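Local coordinates for protein CalS10 (Micromonospora echinospora, PDB 6UK5) that binds S-adenosylmethionine and probably methylates an amino pentose during calicheamicin biosynthesis, at residues A[18-31]-A[84-96]. Numbering follows the deposited sequence.
With SAM (S-adenosylmethionine), chain D.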
ATOM      1  N   PHE A  18      -8.249   5.629  16.471  1.00 62.98           N
ATOM      2  CA  PHE A  18      -7.714   5.030  17.689  1.00 62.77           C
ATOM      3  C   PHE A  18      -8.577   3.875  18.175  1.00 65.76           C
ATOM      4  O   PHE A  18      -8.613   3.572  19.370  1.00 64.03           O
ATOM      5  CB  PHE A  18      -7.540   6.097  18.771  1.00 60.96           C
ATOM      6  CG  PHE A  18      -6.802   7.305  18.279  1.00 57.62           C
ATOM      7  CD1 PHE A  18      -5.707   7.147  17.446  1.00 55.58           C
ATOM      8  CD2 PHE A  18      -7.217   8.587  18.598  1.00 55.82           C
ATOM      9  CE1 PHE A  18      -5.021   8.233  16.962  1.00 51.95           C
ATOM     10  CE2 PHE A  18      -6.534   9.690  18.110  1.00 52.55           C
ATOM     11  CZ  PHE A  18      -5.432   9.510  17.290  1.00 50.03           C
ATOM     12  N   GLY A  19      -9.268   3.225  17.243  1.00 68.09           N
ATOM     13  CA  GLY A  19      -9.938   1.979  17.510  1.00 72.95           C
ATOM     14  C   GLY A  19      -8.953   0.829  17.550  1.00 70.73           C
ATOM     15  O   GLY A  19      -7.732   1.026  17.548  1.00 69.04           O
ATOM     16  N   PRO A  20      -9.464  -0.399  17.583  1.00 70.69           N
ATOM     17  CA  PRO A  20      -8.577  -1.567  17.689  1.00 72.27           C
ATOM     18  C   PRO A  20      -7.747  -1.796  16.436  1.00 69.01           C
ATOM     19  O   PRO A  20      -6.543  -2.058  16.518  1.00 68.97           O
ATOM     20  CB  PRO A  20      -9.551  -2.729  17.940  1.00 72.96           C
ATOM     21  CG  PRO A  20     -10.843  -2.083  18.361  1.00 57.11           C
ATOM     22  CD  PRO A  20     -10.885  -0.776  17.643  1.00 73.20           C
ATOM     23  N   GLU A  21      -8.387  -1.713  15.268  1.00 68.71           N
ATOM     24  CA  GLU A  21      -7.656  -1.842  14.013  1.00 67.07           C
ATOM     25  C   GLU A  21      -6.549  -0.798  13.915  1.00 64.78           C
ATOM     26  O   GLU A  21      -5.399  -1.121  13.596  1.00 65.09           O
ATOM     27  CB  GLU A  21      -8.624  -1.722  12.834  1.00 63.04           C
ATOM     28  CG  GLU A  21      -9.284  -3.032  12.447  1.00 66.04           C
ATOM     29  CD  GLU A  21     -10.420  -2.849  11.453  1.00 65.87           C
ATOM     30  OE1 GLU A  21     -11.279  -1.970  11.687  1.00 63.88           O
ATOM     31  OE2 GLU A  21     -10.448  -3.582  10.437  1.00 58.57           O
ATOM     32  N   HIS A  22      -6.880   0.465  14.197  1.00 62.15           N
ATOM     33  CA  HIS A  22      -5.887   1.531  14.104  1.00 58.43           C
ATOM     34  C   HIS A  22      -4.723   1.284  15.055  1.00 58.32           C
ATOM     35  O   HIS A  22      -3.560   1.489  14.689  1.00 58.40           O
ATOM     36  CB  HIS A  22      -6.543   2.880  14.400  1.00 54.83           C
ATOM     37  CG  HIS A  22      -5.694   4.059  14.036  1.00 54.33           C
ATOM     38  ND1 HIS A  22      -5.873   5.306  14.596  1.00 52.41           N
ATOM     39  CD2 HIS A  22      -4.665   4.184  13.166  1.00 55.21           C
ATOM     40  CE1 HIS A  22      -4.989   6.146  14.090  1.00 55.60           C
ATOM     41  NE2 HIS A  22      -4.244   5.490  13.219  1.00 58.09           N
ATOM     42  N   ALA A  23      -5.016   0.842  16.280  1.00 62.88           N
ATOM     43  CA  ALA A  23      -3.956   0.610  17.255  1.00 67.54           C
ATOM     44  C   ALA A  23      -2.959  -0.428  16.756  1.00 66.95           C
ATOM     45  O   ALA A  23      -1.757  -0.326  17.034  1.00 68.44           O
ATOM     46  CB  ALA A  23      -4.563   0.162  18.587  1.00 68.57           C
ATOM     47  N   GLU A  24      -3.437  -1.423  16.010  1.00 67.59           N
ATOM     48  CA  GLU A  24      -2.573  -2.511  15.566  1.00 67.22           C
ATOM     49  C   GLU A  24      -1.525  -2.027  14.568  1.00 64.54           C
ATOM     50  O   GLU A  24      -0.390  -2.517  14.565  1.00 71.54           O
ATOM     51  CB  GLU A  24      -3.432  -3.617  14.951  1.00 70.39           C
ATOM     52  CG  GLU A  24      -2.669  -4.851  14.505  1.00 71.68           C
ATOM     53  CD  GLU A  24      -3.486  -5.723  13.584  1.00 72.73           C
ATOM     54  OE1 GLU A  24      -4.730  -5.592  13.593  1.00 70.76           O
ATOM     55  OE2 GLU A  24      -2.875  -6.530  12.852  1.00 77.19           O
ATOM     56  N   VAL A  25      -1.886  -1.065  13.720  1.00 63.03           N
ATOM     57  CA  VAL A  25      -1.039  -0.590  12.633  1.00 63.79           C
ATOM     58  C   VAL A  25      -0.472   0.793  12.899  1.00 60.76           C
ATOM     59  O   VAL A  25       0.332   1.286  12.094  1.00 60.78           O
ATOM     60  CB  VAL A  25      -1.804  -0.589  11.296  1.00 65.69           C
ATOM     61  CG1 VAL A  25      -2.161  -2.006  10.879  1.00 73.17           C
ATOM     62  CG2 VAL A  25      -3.060   0.272  11.402  1.00 63.23           C
ATOM     63  N   TYR A  26      -0.858   1.434  14.002  1.00 60.97           N
ATOM     64  CA  TYR A  26      -0.547   2.847  14.189  1.00 62.36           C
ATOM     65  C   TYR A  26       0.954   3.109  14.266  1.00 62.87           C
ATOM     66  O   TYR A  26       1.440   4.105  13.718  1.00 62.34           O
ATOM     67  CB  TYR A  26      -1.260   3.333  15.454  1.00 62.08           C
ATOM     68  CG  TYR A  26      -0.613   4.499  16.148  1.00 58.53           C
ATOM     69  CD1 TYR A  26       0.167   4.311  17.280  1.00 62.53           C
ATOM     70  CD2 TYR A  26      -0.794   5.790  15.684  1.00 59.94           C
ATOM     71  CE1 TYR A  26       0.757   5.377  17.924  1.00 67.69           C
ATOM     72  CE2 TYR A  26      -0.208   6.862  16.319  1.00 67.63           C
ATOM     73  CZ  TYR A  26       0.565   6.652  17.442  1.00 68.15           C
ATOM     74  OH  TYR A  26       1.149   7.722  18.079  1.00 71.21           O
ATOM     75  N   GLU A  27       1.709   2.227  14.916  1.00 63.23           N
ATOM     76  CA  GLU A  27       3.145   2.462  15.052  1.00 65.25           C
ATOM     77  C   GLU A  27       3.898   2.119  13.769  1.00 66.28           C
ATOM     78  O   GLU A  27       4.829   2.832  13.379  1.00 64.91           O
ATOM     79  CB  GLU A  27       3.704   1.667  16.229  1.00 67.45           C
ATOM     80  CG  GLU A  27       2.846   1.742  17.475  1.00 65.69           C
ATOM     81  CD  GLU A  27       3.485   1.048  18.658  1.00 71.84           C
ATOM     82  OE1 GLU A  27       4.620   1.424  19.026  1.00 71.76           O
ATOM     83  OE2 GLU A  27       2.854   0.119  19.210  1.00 76.96           O
ATOM     84  N   ALA A  28       3.512   1.021  13.115  1.00 62.76           N
ATOM     85  CA  ALA A  28       4.164   0.614  11.876  1.00 62.75           C
ATOM     86  C   ALA A  28       4.293   1.765  10.887  1.00 64.86           C
ATOM     87  O   ALA A  28       5.331   1.917  10.232  1.00 64.76           O
ATOM     88  CB  ALA A  28       3.378  -0.535  11.240  1.00 65.58           C
ATOM     89  N   ALA A  29       3.254   2.587  10.760  1.00 65.20           N
ATOM     90  CA  ALA A  29       3.273   3.639   9.749  1.00 62.28           C
ATOM     91  C   ALA A  29       4.310   4.707  10.071  1.00 61.33           C
ATOM     92  O   ALA A  29       5.159   5.037   9.234  1.00 67.30           O
ATOM     93  CB  ALA A  29       1.883   4.266   9.626  1.00 64.59           C
ATOM     94  N   TYR A  30       4.259   5.261  11.281  1.00 60.05           N
ATOM     95  CA  TYR A  30       5.133   6.380  11.611  1.00 62.27           C
ATOM     96  C   TYR A  30       6.585   5.945  11.750  1.00 69.47           C
ATOM     97  O   TYR A  30       7.494   6.741  11.483  1.00 67.38           O
ATOM     98  CB  TYR A  30       4.621   7.045  12.885  1.00 60.67           C
ATOM     99  CG  TYR A  30       3.274   7.697  12.669  1.00 62.58           C
ATOM    100  CD1 TYR A  30       3.154   8.883  11.956  1.00 63.06           C
ATOM    101  CD2 TYR A  30       2.115   7.101  13.148  1.00 63.21           C
ATOM    102  CE1 TYR A  30       1.916   9.469  11.747  1.00 63.11           C
ATOM    103  CE2 TYR A  30       0.875   7.677  12.945  1.00 62.80           C
ATOM    104  CZ  TYR A  30       0.780   8.859  12.243  1.00 64.86           C
ATOM    105  OH  TYR A  30      -0.456   9.433  12.038  1.00 59.02           O
ATOM    106  N   ARG A  31       6.830   4.699  12.163  1.00 75.37           N
ATOM    107  CA  ARG A  31       8.196   4.186  12.175  1.00 74.28           C
ATOM    108  C   ARG A  31       8.741   4.039  10.759  1.00 75.86           C
ATOM    109  O   ARG A  31       9.910   4.350  10.503  1.00 79.27           O
ATOM    110  CB  ARG A  31       8.260   2.849  12.916  1.00 79.24           C
ATOM    111  CG  ARG A  31       8.916   2.944  14.288  1.00 80.66           C
ATOM    112  CD  ARG A  31       9.141   1.575  14.917  1.00 63.40           C
ATOM    113  NE  ARG A  31       7.978   1.110  15.669  1.00 64.44           N
ATOM    114  CZ  ARG A  31       7.746   1.393  16.948  1.00 70.98           C
ATOM    115  NH1 ARG A  31       8.592   2.150  17.638  1.00 62.22           N
ATOM    116  NH2 ARG A  31       6.660   0.921  17.542  1.00 67.80           N
ATOM    117  N   LEU A  84      -7.377   7.783  26.774  1.00 51.94           N
ATOM    118  CA  LEU A  84      -8.827   7.715  26.652  1.00 50.80           C
ATOM    119  C   LEU A  84      -9.285   6.574  25.753  1.00 48.99           C
ATOM    120  O   LEU A  84     -10.272   5.901  26.068  1.00 46.21           O
ATOM    121  CB  LEU A  84      -9.378   9.036  26.111  1.00 52.82           C
ATOM    122  CG  LEU A  84     -10.906   9.110  26.050  1.00 51.86           C
ATOM    123  CD1 LEU A  84     -11.487   9.113  27.459  1.00 53.55           C
ATOM    124  CD2 LEU A  84     -11.372  10.327  25.272  1.00 52.68           C
ATOM    125  N   ALA A  85      -8.602   6.341  24.638  1.00 51.61           N
ATOM    126  CA  ALA A  85      -9.005   5.280  23.723  1.00 49.68           C
ATOM    127  C   ALA A  85      -8.595   3.933  24.305  1.00 53.72           C
ATOM    128  O   ALA A  85      -7.394   3.678  24.460  1.00 50.56           O
ATOM    129  CB  ALA A  85      -8.373   5.482  22.352  1.00 50.39           C
ATOM    130  N   PRO A  86      -9.539   3.044  24.630  1.00 55.92           N
ATOM    131  CA  PRO A  86      -9.146   1.779  25.272  1.00 54.78           C
ATOM    132  C   PRO A  86      -8.428   0.826  24.340  1.00 58.63           C
ATOM    133  O   PRO A  86      -7.666  -0.025  24.818  1.00 59.22           O
ATOM    134  CB  PRO A  86     -10.476   1.187  25.758  1.00 49.24           C
ATOM    135  CG  PRO A  86     -11.544   1.882  24.987  1.00 47.39           C
ATOM    136  CD  PRO A  86     -10.995   3.152  24.420  1.00 49.91           C
ATOM    137  N   ALA A  87      -8.634   0.942  23.027  1.00 61.47           N
ATOM    138  CA  ALA A  87      -7.883   0.107  22.097  1.00 63.28           C
ATOM    139  C   ALA A  87      -6.397   0.424  22.161  1.00 61.97           C
ATOM    140  O   ALA A  87      -5.560  -0.483  22.110  1.00 64.84           O
ATOM    141  CB  ALA A  87      -8.411   0.288  20.676  1.00 69.79           C
ATOM    142  N   MET A  88      -6.047   1.705  22.283  1.00 59.81           N
ATOM    143  CA  MET A  88      -4.636   2.053  22.396  1.00 60.67           C
ATOM    144  C   MET A  88      -4.109   1.702  23.781  1.00 58.18           C
ATOM    145  O   MET A  88      -2.985   1.204  23.916  1.00 59.86           O
ATOM    146  CB  MET A  88      -4.430   3.544  22.115  1.00 60.60           C
ATOM    147  CG  MET A  88      -5.080   4.028  20.826  1.00 60.05           C
ATOM    148  SD  MET A  88      -4.213   3.514  19.328  1.00 59.59           S
ATOM    149  CE  MET A  88      -3.176   4.919  18.949  1.00 62.21           C
ATOM    150  N   LEU A  89      -4.912   1.949  24.818  1.00 58.28           N
ATOM    151  CA  LEU A  89      -4.535   1.567  26.175  1.00 59.41           C
ATOM    152  C   LEU A  89      -4.435   0.057  26.346  1.00 62.06           C
ATOM    153  O   LEU A  89      -3.717  -0.406  27.238  1.00 60.35           O
ATOM    154  CB  LEU A  89      -5.524   2.165  27.175  1.00 59.38           C
ATOM    155  CG  LEU A  89      -5.176   1.964  28.648  1.00 57.83           C
ATOM    156  CD1 LEU A  89      -3.988   2.823  29.028  1.00 59.88           C
ATOM    157  CD2 LEU A  89      -6.373   2.325  29.508  1.00 58.21           C
ATOM    158  N   ALA A  90      -5.134  -0.724  25.518  1.00 63.86           N
ATOM    159  CA  ALA A  90      -4.990  -2.174  25.579  1.00 63.25           C
ATOM    160  C   ALA A  90      -3.576  -2.585  25.188  1.00 67.05           C
ATOM    161  O   ALA A  90      -2.851  -3.207  25.973  1.00 67.32           O
ATOM    162  CB  ALA A  90      -6.022  -2.841  24.669  1.00 72.43           C
ATOM    163  N   LEU A  91      -3.165  -2.240  23.964  1.00 67.37           N
ATOM    164  CA  LEU A  91      -1.801  -2.538  23.541  1.00 68.54           C
ATOM    165  C   LEU A  91      -0.791  -1.896  24.480  1.00 69.12           C
ATOM    166  O   LEU A  91       0.298  -2.441  24.687  1.00 72.10           O
ATOM    167  CB  LEU A  91      -1.583  -2.108  22.088  1.00 63.49           C
ATOM    168  CG  LEU A  91      -2.319  -2.954  21.033  1.00 69.41           C
ATOM    169  CD1 LEU A  91      -3.833  -2.993  21.201  1.00 71.30           C
ATOM    170  CD2 LEU A  91      -1.955  -2.495  19.620  1.00 67.63           C
ATOM    171  N   ALA A  92      -1.128  -0.735  25.050  1.00 69.15           N
ATOM    172  CA  ALA A  92      -0.230  -0.094  26.003  1.00 68.45           C
ATOM    173  C   ALA A  92       0.076  -1.029  27.167  1.00 69.26           C
ATOM    174  O   ALA A  92       1.242  -1.240  27.518  1.00 69.31           O
ATOM    175  CB  ALA A  92      -0.850   1.210  26.510  1.00 64.13           C
ATOM    176  N   ARG A  93      -0.964  -1.603  27.780  1.00 70.28           N
ATOM    177  CA  ARG A  93      -0.745  -2.575  28.847  1.00 70.14           C
ATOM    178  C   ARG A  93       0.034  -3.779  28.335  1.00 69.44           C
ATOM    179  O   ARG A  93       0.957  -4.263  29.001  1.00 74.34           O
ATOM    180  CB  ARG A  93      -2.078  -3.013  29.454  1.00 75.71           C
ATOM    181  CG  ARG A  93      -2.783  -1.896  30.201  1.00 74.09           C
ATOM    182  CD  ARG A  93      -3.130  -2.306  31.622  1.00 74.50           C
ATOM    183  NE  ARG A  93      -3.855  -1.257  32.334  1.00 72.16           N
ATOM    184  CZ  ARG A  93      -5.096  -0.873  32.057  1.00 77.51           C
ATOM    185  NH1 ARG A  93      -5.777  -1.450  31.077  1.00 68.51           N
ATOM    186  NH2 ARG A  93      -5.660   0.095  32.768  1.00 82.67           N
ATOM    187  N   HIS A  94      -0.332  -4.276  27.153  1.00 69.99           N
ATOM    188  CA  HIS A  94       0.371  -5.409  26.562  1.00 71.28           C
ATOM    189  C   HIS A  94       1.874  -5.153  26.528  1.00 70.85           C
ATOM    190  O   HIS A  94       2.669  -5.974  26.997  1.00 72.46           O
ATOM    191  CB  HIS A  94      -0.179  -5.663  25.158  1.00 72.45           C
ATOM    192  CG  HIS A  94       0.115  -7.029  24.622  1.00 86.94           C
ATOM    193  ND1 HIS A  94       1.244  -7.742  24.965  1.00 84.47           N
ATOM    194  CD2 HIS A  94      -0.586  -7.818  23.775  1.00 84.56           C
ATOM    195  CE1 HIS A  94       1.229  -8.909  24.344  1.00 81.96           C
ATOM    196  NE2 HIS A  94       0.129  -8.979  23.616  1.00 84.13           N
ATOM    197  N   ARG A  95       2.279  -4.008  25.972  1.00 70.48           N
ATOM    198  CA  ARG A  95       3.695  -3.670  25.872  1.00 71.11           C
ATOM    199  C   ARG A  95       4.319  -3.347  27.223  1.00 71.75           C
ATOM    200  O   ARG A  95       5.539  -3.478  27.370  1.00 72.86           O
ATOM    201  CB  ARG A  95       3.845  -2.480  24.911  1.00 75.71           C
ATOM    202  CG  ARG A  95       5.013  -1.526  25.171  1.00 70.29           C
ATOM    203  CD  ARG A  95       4.728  -0.154  24.573  1.00 68.57           C
ATOM    204  NE  ARG A  95       4.363  -0.246  23.164  1.00 67.64           N
ATOM    205  CZ  ARG A  95       5.231  -0.195  22.159  1.00 63.41           C
ATOM    206  NH1 ARG A  95       6.529  -0.047  22.389  1.00 60.60           N
ATOM    207  NH2 ARG A  95       4.794  -0.291  20.913  1.00 72.11           N
ATOM    208  N   LEU A  96       3.524  -2.928  28.207  1.00 70.27           N
ATOM    209  CA  LEU A  96       4.023  -2.495  29.515  1.00 71.39           C
ATOM    210  C   LEU A  96       3.317  -3.284  30.608  1.00 75.84           C
ATOM    211  O   LEU A  96       2.381  -2.783  31.247  1.00 74.55           O
ATOM    212  CB  LEU A  96       3.837  -0.986  29.695  1.00 71.66           C
ATOM    213  CG  LEU A  96       4.675  -0.124  28.749  1.00 70.65           C
ATOM    214  CD1 LEU A  96       4.249   1.330  28.778  1.00 68.78           C
ATOM    215  CD2 LEU A  96       6.145  -0.235  29.133  1.00 72.30           C
TER
HETATM  216  N   SAM D 302       1.993   9.676  23.080  1.00 62.92           N
HETATM  217  CA  SAM D 302       1.302   9.049  21.999  1.00 65.34           C
HETATM  218  C   SAM D 302       2.278   8.518  20.904  1.00 62.85           C
HETATM  219  O   SAM D 302       3.203   9.275  20.518  1.00 57.37           O
HETATM  220  OXT SAM D 302       2.054   7.365  20.486  1.00 61.42           O
HETATM  221  CB  SAM D 302       0.302  10.033  21.377  1.00 62.48           C
HETATM  222  CG  SAM D 302      -0.738   9.225  20.620  1.00 62.69           C
HETATM  223  SD  SAM D 302      -1.508  10.392  19.478  1.00 57.16           S
HETATM  224  CE  SAM D 302      -2.186   9.269  18.267  1.00 68.84           C
HETATM  225  C5' SAM D 302      -3.041  10.998  20.283  1.00 60.53           C
HETATM  226  C4' SAM D 302      -3.631  10.186  21.444  1.00 59.88           C
HETATM  227  O4' SAM D 302      -4.390  11.072  22.285  1.00 64.17           O
HETATM  228  C3' SAM D 302      -4.580   9.063  21.019  1.00 61.60           C
HETATM  229  O3' SAM D 302      -4.005   7.786  21.283  1.00 59.25           O
HETATM  230  C2' SAM D 302      -5.846   9.275  21.873  1.00 62.27           C
HETATM  231  O2' SAM D 302      -6.261   8.073  22.513  1.00 59.70           O
HETATM  232  C1' SAM D 302      -5.412  10.323  22.898  1.00 66.02           C
HETATM  233  N9  SAM D 302      -6.465  11.244  23.307  1.00 66.80           N
HETATM  234  C8  SAM D 302      -7.194  12.090  22.509  1.00 66.70           C
HETATM  235  N7  SAM D 302      -8.022  12.863  23.166  1.00 64.22           N
HETATM  236  C5  SAM D 302      -7.823  12.510  24.490  1.00 63.36           C
HETATM  237  C6  SAM D 302      -8.381  12.979  25.695  1.00 61.55           C
HETATM  238  N6  SAM D 302      -9.335  13.913  25.758  1.00 62.09           N
HETATM  239  N1  SAM D 302      -7.931  12.441  26.849  1.00 59.60           N
HETATM  240  C2  SAM D 302      -6.994  11.490  26.792  1.00 60.55           C
HETATM  241  N3  SAM D 302      -6.403  10.960  25.719  1.00 61.54           N
HETATM  242  C4  SAM D 302      -6.863  11.516  24.594  1.00 63.87           C
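Met88 reaches the 18-31 segment through a chain bent twice, at chi2 (-74°) and again at chi3, which carries CE between the rings of Phe18 and Tyr26. CG of Tyr26 stands anti to the backbone N (chi1 153°), placing the ring against Met88. The geometry fits a CH-pi contact: CE of Met88 lies over one face, 3.9 Å from the centroid of the Tyr26 ring and close to its normal. Toward Phe18 the same methyl comes in obliquely, CE to CD1 3.7 Å, while SD of Met88 packs on CB of Ala23. At the N-terminal end of helix 20-32, CB of Ala87 sits against the backbone of Gly19 and Pro20; CD2 of Leu91 lies beside Ala23 O at 3.4 Å. The short-segment axes of helices 20-31 and 86-95 approach to 8.4 Å, consistent with Ala23 and Ala87 at the interface. Farther along, Arg95 NH2 sits by both Glu27 oxygens, in a salt bridge with a weak hydrogen bond to OE2, while Arg31 NH2 meets OE1, also weakly; both guanidinium groups gather round this carboxylate, and Glu70 also pairs with Arg95. The Phe18 backbone N donates to His22 ND1 at 3.0 Å, in the imidazole plane, tying the residue to the following helix. Over one face of the Phe18 ring lies the cofactor ribose, its C3' 3.6 Å from CD2, and CB of Ala85 touches CB of Phe18 beside the sugar. An alanine in place of Phe18 would probably leave that ribose without its aromatic cover and CE of Met88 without one of its two rings. Tyr26 OH donates to the cofactor carboxylate at SAM OXT (2.6 Å). The N-terminal helix thus packs at -51° on helix 86-95 and with it lines the S-adenosylmethionine site of a Rossmann-like methyltransferase domain.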